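Local coordinates for protein DNA polymerase III subunit delta (Bacillus subtilis, PDB 3ZH9) that probably serves as the wrench that opens the beta sliding clamp within the clamp-loading complex, so that the clamp can be loaded onto primed DNA for replication, at residues A[79-84]-A[116-121]. Numbering follows the deposited sequence.
Sequences IVKNPY and VLLAPY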
ATOM      1  N   ILE A  79      -3.325  19.810   8.105  1.00 35.96           N
ATOM      2  CA  ILE A  79      -3.535  18.376   7.984  1.00 40.39           C
ATOM      3  C   ILE A  79      -3.833  17.767   9.347  1.00 41.24           C
ATOM      4  O   ILE A  79      -3.125  18.011  10.330  1.00 44.27           O
ATOM      5  CB  ILE A  79      -2.315  17.705   7.335  1.00 43.71           C
ATOM      6  CG1 ILE A  79      -2.080  18.296   5.945  1.00 40.91           C
ATOM      7  CG2 ILE A  79      -2.488  16.195   7.262  1.00 37.74           C
ATOM      8  CD1 ILE A  79      -0.799  17.850   5.325  1.00 42.35           C
ATOM      9  N   VAL A  80      -4.904  16.989   9.396  1.00 39.72           N
ATOM     10  CA  VAL A  80      -5.377  16.393  10.633  1.00 37.30           C
ATOM     11  C   VAL A  80      -5.507  14.891  10.459  1.00 41.44           C
ATOM     12  O   VAL A  80      -6.454  14.410   9.823  1.00 39.68           O
ATOM     13  CB  VAL A  80      -6.740  16.985  11.046  1.00 40.99           C
ATOM     14  CG1 VAL A  80      -7.232  16.335  12.306  1.00 44.02           C
ATOM     15  CG2 VAL A  80      -6.613  18.471  11.246  1.00 48.01           C
ATOM     16  N   LYS A  81      -4.549  14.149  11.011  1.00 42.29           N
ATOM     17  CA  LYS A  81      -4.537  12.692  10.868  1.00 44.11           C
ATOM     18  C   LYS A  81      -5.318  11.961  11.961  1.00 46.47           C
ATOM     19  O   LYS A  81      -5.403  12.430  13.102  1.00 44.04           O
ATOM     20  CB  LYS A  81      -3.101  12.168  10.859  1.00 46.63           C
ATOM     21  CG  LYS A  81      -2.208  12.749   9.773  1.00 50.28           C
ATOM     22  CD  LYS A  81      -0.790  12.215   9.931  1.00 62.85           C
ATOM     23  CE  LYS A  81       0.169  12.841   8.938  1.00 66.02           C
ATOM     24  NZ  LYS A  81       1.586  12.600   9.342  1.00 69.58           N
ATOM     25  N   ASN A  82      -5.872  10.805  11.592  1.00 45.04           N
ATOM     26  CA  ASN A  82      -6.439   9.826  12.532  1.00 45.56           C
ATOM     27  C   ASN A  82      -7.665  10.252  13.340  1.00 50.40           C
ATOM     28  O   ASN A  82      -7.645  10.196  14.572  1.00 49.11           O
ATOM     29  CB  ASN A  82      -5.368   9.311  13.498  1.00 49.76           C
ATOM     30  CG  ASN A  82      -4.166   8.734  12.782  1.00 54.37           C
ATOM     31  OD1 ASN A  82      -3.031   8.903  13.230  1.00 64.06           O
ATOM     32  ND2 ASN A  82      -4.402   8.060  11.667  1.00 41.80           N
ATOM     33  N   PRO A  83      -8.735  10.672  12.652  1.00 46.33           N
ATOM     34  CA  PRO A  83     -10.012  10.918  13.330  1.00 48.33           C
ATOM     35  C   PRO A  83     -10.726   9.600  13.632  1.00 47.23           C
ATOM     36  O   PRO A  83     -11.732   9.287  12.994  1.00 42.54           O
ATOM     37  CB  PRO A  83     -10.796  11.752  12.306  1.00 42.30           C
ATOM     38  CG  PRO A  83     -10.226  11.360  10.994  1.00 40.92           C
ATOM     39  CD  PRO A  83      -8.771  11.070  11.234  1.00 47.29           C
ATOM     40  N   TYR A  84     -10.203   8.849  14.601  1.00 42.82           N
ATOM     41  CA  TYR A  84     -10.722   7.528  14.956  1.00 46.35           C
ATOM     42  C   TYR A  84     -12.184   7.577  15.379  1.00 53.43           C
ATOM     43  O   TYR A  84     -12.903   6.589  15.265  1.00 52.81           O
ATOM     44  CB  TYR A  84      -9.876   6.882  16.065  1.00 47.65           C
ATOM     45  CG  TYR A  84      -9.543   7.813  17.208  1.00 51.33           C
ATOM     46  CD1 TYR A  84     -10.432   8.003  18.267  1.00 57.63           C
ATOM     47  CD2 TYR A  84      -8.343   8.522  17.222  1.00 50.81           C
ATOM     48  CE1 TYR A  84     -10.125   8.877  19.314  1.00 60.66           C
ATOM     49  CE2 TYR A  84      -8.031   9.394  18.258  1.00 53.74           C
ATOM     50  CZ  TYR A  84      -8.919   9.564  19.299  1.00 60.57           C
ATOM     51  OH  TYR A  84      -8.596  10.427  20.321  1.00 71.11           O
ATOM     52  N   VAL A 116      -7.405  19.244   5.511  1.00 34.49           N
ATOM     53  CA  VAL A 116      -7.468  17.843   5.095  1.00 34.19           C
ATOM     54  C   VAL A 116      -7.534  16.874   6.281  1.00 37.09           C
ATOM     55  O   VAL A 116      -6.645  16.838   7.139  1.00 34.26           O
ATOM     56  CB  VAL A 116      -6.290  17.466   4.176  1.00 41.02           C
ATOM     57  CG1 VAL A 116      -6.058  18.554   3.132  1.00 28.88           C
ATOM     58  CG2 VAL A 116      -5.044  17.296   4.983  1.00 65.14           C
ATOM     59  N   LEU A 117      -8.624  16.123   6.347  1.00 34.34           N
ATOM     60  CA  LEU A 117      -8.718  14.990   7.255  1.00 33.31           C
ATOM     61  C   LEU A 117      -8.135  13.769   6.564  1.00 39.16           C
ATOM     62  O   LEU A 117      -8.604  13.366   5.499  1.00 35.20           O
ATOM     63  CB  LEU A 117     -10.169  14.697   7.600  1.00 38.74           C
ATOM     64  CG  LEU A 117     -10.719  15.515   8.751  1.00 54.53           C
ATOM     65  CD1 LEU A 117     -12.229  15.382   8.799  1.00 57.85           C
ATOM     66  CD2 LEU A 117     -10.066  15.034  10.049  1.00 48.85           C
ATOM     67  N   LEU A 118      -7.122  13.177   7.182  1.00 40.66           N
ATOM     68  CA  LEU A 118      -6.544  11.941   6.687  1.00 44.91           C
ATOM     69  C   LEU A 118      -6.970  10.817   7.636  1.00 43.03           C
ATOM     70  O   LEU A 118      -6.522  10.759   8.783  1.00 44.53           O
ATOM     71  CB  LEU A 118      -5.026  12.078   6.606  1.00 51.96           C
ATOM     72  CG  LEU A 118      -4.283  10.943   5.913  1.00 66.94           C
ATOM     73  CD1 LEU A 118      -4.953  10.612   4.594  1.00 68.10           C
ATOM     74  CD2 LEU A 118      -2.825  11.324   5.704  1.00 73.23           C
ATOM     75  N   ALA A 119      -7.870   9.959   7.167  1.00 38.19           N
ATOM     76  CA  ALA A 119      -8.504   8.953   8.011  1.00 42.24           C
ATOM     77  C   ALA A 119      -8.287   7.567   7.426  1.00 43.49           C
ATOM     78  O   ALA A 119      -9.091   7.103   6.631  1.00 46.96           O
ATOM     79  CB  ALA A 119      -9.990   9.232   8.141  1.00 37.38           C
ATOM     80  N   PRO A 120      -7.198   6.904   7.829  1.00 41.17           N
ATOM     81  CA  PRO A 120      -6.745   5.666   7.193  1.00 43.41           C
ATOM     82  C   PRO A 120      -7.571   4.444   7.604  1.00 47.56           C
ATOM     83  O   PRO A 120      -6.996   3.450   8.017  1.00 48.12           O
ATOM     84  CB  PRO A 120      -5.324   5.517   7.738  1.00 42.79           C
ATOM     85  CG  PRO A 120      -5.419   6.092   9.133  1.00 37.80           C
ATOM     86  CD  PRO A 120      -6.338   7.293   8.967  1.00 36.45           C
ATOM     87  N   TYR A 121      -8.891   4.528   7.493  1.00 39.37           N
ATOM     88  CA  TYR A 121      -9.778   3.453   7.890  1.00 44.74           C
ATOM     89  C   TYR A 121     -10.554   3.023   6.661  1.00 47.12           C
ATOM     90  O   TYR A 121     -10.717   3.801   5.728  1.00 42.39           O
ATOM     91  CB  TYR A 121     -10.757   3.941   8.957  1.00 45.49           C
ATOM     92  CG  TYR A 121     -10.128   4.815  10.027  1.00 45.21           C
ATOM     93  CD1 TYR A 121      -9.145   4.316  10.874  1.00 42.90           C
ATOM     94  CD2 TYR A 121     -10.531   6.132  10.193  1.00 46.28           C
ATOM     95  CE1 TYR A 121      -8.579   5.103  11.852  1.00 49.14           C
ATOM     96  CE2 TYR A 121      -9.973   6.935  11.171  1.00 54.16           C
ATOM     97  CZ  TYR A 121      -8.994   6.419  11.996  1.00 56.12           C
ATOM     98  OH  TYR A 121      -8.437   7.220  12.966  1.00 56.61           O
TER
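Val80 N donates to Val116 O at 2.9 Å, and Val80 O accepts from Leu118 N at 3.0 Å. The next rung is Asn82 N to Leu118 O, 2.9 Å. Side chains pair on both faces of the sheet. On one face Ile79 and Val116 lie side by side. In Val116 CG1 is anti to the carbonyl carbon (chi1 -44°), which leaves CG2 between the backbone N and the carbonyl carbon. This CG2 presses on Ile79 CG1 at 3.3 Å, a tight carbon contact. Leu118 is on this face too, and helix 25-39 packs on it through Leu28 and Val32. On the other face Leu117 reaches over with CD2, which touches Val80 CG1 and the Pro83 ring at CG, both at 3.8 Å.

Strands 76-81 and 113-119 run parallel and neighbour each other in the five-stranded parallel sheet of the P-loop NTPase-like region. Helix 99-107 connects them as a beta-alpha-beta crossover. Strand 49-53 flanks 76-81 on its other edge.

Past the last rung both strands run into a turn at a proline, Pro83 and Pro120, each the centre of an inverse gamma turn. Pro83 CG rests on Ala119 CB at 3.6 Å, and Pro83 CD lies against Leu118 O. The Tyr121 ring has CD of its neighbour Pro120 over the centre of one face. Its CG is anti to the carbonyl carbon (chi1 -43°), and the ring extends toward Pro83 and Tyr84. CE2 comes against Pro83 O at 3.5 Å. OH nears the backbone of Tyr84, 2.9 Å from Tyr84 N, but the angle is too poor for a hydrogen bond. The Tyr84 hydroxyl lies beyond this contact and hydrogen-bonds to Ile95 O.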